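Local coordinates for diacylglycerol lipase (Aspergillus oryzae, PDB 5XK2), which probably hydrolyses the ester bonds of mono- and diacylglycerols, as a class 3 lipase of the alpha/beta-hydrolase superfamily, at residues A[86-91]-A[157-162]. Numbering follows the deposited sequence.
Sequences VAFRGS and AIASLA
Ile158 meets Phe88 with its CG2 branch and Gly90 with the tip of the other. The CG2 methyl sits over one face of the Phe88 ring, 3.8 Å from the ring centroid and 21° off the normal, a CH-pi contact displaced toward the rim: the nearest ring atom is Phe88 CD1, 3.6 Å from Ile158 CG2. With CG2 anti to the backbone N and CG1 beside it (chi1 -62°), the CG1 branch continues in an extended conformation to CD1, which comes within 4.0 Å of Gly90 CA, just past the strand. One residue on, Ala159 lies obliquely against the CD2 side of the same ring with both CA and CB: Phe88 CD2 is 3.7 Å from Ala159 CA and 3.9 Å from Ala159 CB. A helical turn after Ile158, Ala162 brings its CB obliquely to the far end of the ring, 3.7 Å from Phe88 CZ and equally close to CE2. Phe88 thus lies against three residues of the helix, all buried, and no hydrogen bond links the segments. Beyond the ring, the CA–CB bond of Arg89 points away from the helix, and its NE donates a nearly straight bond (N-H...O angle 165°) to Gly90 O, 2.8 Å away, tying the side chain to the loop that follows the strand. On the helix side, Ala123 and Trp124 of helix 118-138 also pack against Ile158 and Ala162, respectively. The contact seats strand 83-89 of the central sheet on helix 154-168, which begins within the probable GxSxG nucleophile elbow around Ser153, a core packing characteristic of the alpha/beta-hydrolase fold.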
loop_
_atom_site.group_PDB
_atom_site.type_symbol
_atom_site.label_atom_id
_atom_site.label_comp_id
_atom_site.label_asym_id
_atom_site.label_seq_id
_atom_site.Cartn_x
_atom_site.Cartn_y
_atom_site.Cartn_z
ATOM N N VAL A 86 7.796 -14.541 20.920
ATOM C CA VAL A 86 8.459 -13.383 20.346
ATOM C C VAL A 86 7.679 -13.038 19.080
ATOM O O VAL A 86 7.676 -13.817 18.132
ATOM C CB VAL A 86 9.942 -13.681 20.006
ATOM C CG1 VAL A 86 10.624 -12.422 19.457
ATOM C CG2 VAL A 86 10.677 -14.224 21.238
ATOM N N ALA A 87 7.009 -11.890 19.067
ATOM C CA ALA A 87 6.102 -11.585 17.975
ATOM C C ALA A 87 6.494 -10.277 17.317
ATOM O O ALA A 87 6.824 -9.302 18.007
ATOM C CB ALA A 87 4.662 -11.521 18.492
ATOM N N PHE A 88 6.435 -10.240 15.989
ATOM C CA PHE A 88 6.844 -9.058 15.226
ATOM C C PHE A 88 5.760 -8.501 14.322
ATOM O O PHE A 88 5.066 -9.255 13.644
ATOM C CB PHE A 88 8.033 -9.363 14.316
ATOM C CG PHE A 88 9.243 -9.855 15.019
ATOM C CD1 PHE A 88 10.219 -8.960 15.479
ATOM C CD2 PHE A 88 9.454 -11.216 15.176
ATOM C CE1 PHE A 88 11.368 -9.436 16.099
ATOM C CE2 PHE A 88 10.597 -11.701 15.817
ATOM C CZ PHE A 88 11.561 -10.798 16.277
ATOM N N ARG A 89 5.706 -7.173 14.275
ATOM C CA ARG A 89 4.957 -6.427 13.277
ATOM C C ARG A 89 5.980 -5.712 12.412
ATOM O O ARG A 89 6.870 -5.023 12.932
ATOM C CB ARG A 89 4.016 -5.400 13.921
ATOM C CG ARG A 89 2.999 -4.821 12.954
ATOM C CD ARG A 89 2.765 -3.334 13.224
ATOM N NE ARG A 89 3.946 -2.592 12.783
ATOM C CZ ARG A 89 4.386 -1.468 13.329
ATOM N NH1 ARG A 89 3.737 -0.915 14.351
ATOM N NH2 ARG A 89 5.484 -0.895 12.850
ATOM N N GLY A 90 5.866 -5.872 11.101
ATOM C CA GLY A 90 6.738 -5.133 10.208
ATOM C C GLY A 90 6.062 -3.846 9.770
ATOM O O GLY A 90 5.063 -3.412 10.347
ATOM N N SER A 91 6.610 -3.228 8.736
ATOM C CA SER A 91 6.045 -2.003 8.213
ATOM C C SER A 91 4.655 -2.247 7.623
ATOM O O SER A 91 4.419 -3.245 6.910
ATOM C CB SER A 91 6.970 -1.412 7.148
ATOM O OG SER A 91 6.467 -0.168 6.703
ATOM N N ALA A 157 8.148 -12.016 7.886
ATOM C CA ALA A 157 9.486 -12.068 7.296
ATOM C C ALA A 157 10.551 -11.856 8.376
ATOM O O ALA A 157 11.543 -12.586 8.466
ATOM C CB ALA A 157 9.609 -11.024 6.204
ATOM N N ILE A 158 10.338 -10.853 9.212
ATOM C CA ILE A 158 11.281 -10.603 10.303
ATOM C C ILE A 158 11.333 -11.818 11.205
ATOM O O ILE A 158 12.417 -12.271 11.580
ATOM C CB ILE A 158 10.891 -9.331 11.096
ATOM C CG1 ILE A 158 10.950 -8.118 10.158
ATOM C CG2 ILE A 158 11.821 -9.141 12.304
ATOM C CD1 ILE A 158 10.281 -6.858 10.718
ATOM N N ALA A 159 10.167 -12.387 11.509
ATOM C CA ALA A 159 10.127 -13.575 12.350
ATOM C C ALA A 159 10.933 -14.719 11.753
ATOM O O ALA A 159 11.582 -15.457 12.493
ATOM C CB ALA A 159 8.682 -14.021 12.576
ATOM N N SER A 160 10.858 -14.888 10.429
ATOM C CA SER A 160 11.579 -15.973 9.746
ATOM C C SER A 160 13.090 -15.894 10.011
ATOM O O SER A 160 13.731 -16.900 10.357
ATOM C CB SER A 160 11.322 -15.927 8.231
ATOM O OG SER A 160 9.948 -16.158 7.963
ATOM N N LEU A 161 13.639 -14.692 9.852
ATOM C CA LEU A 161 15.075 -14.509 10.055
ATOM C C LEU A 161 15.434 -14.557 11.542
ATOM O O LEU A 161 16.482 -15.075 11.905
ATOM C CB LEU A 161 15.541 -13.197 9.436
ATOM C CG LEU A 161 15.432 -13.126 7.912
ATOM C CD1 LEU A 161 15.774 -11.715 7.448
ATOM C CD2 LEU A 161 16.370 -14.151 7.235
ATOM N N ALA A 162 14.575 -14.014 12.402
ATOM C CA ALA A 162 14.808 -14.101 13.845
ATOM C C ALA A 162 14.864 -15.554 14.308
ATOM O O ALA A 162 15.750 -15.934 15.066
ATOM C CB ALA A 162 13.719 -13.343 14.622
#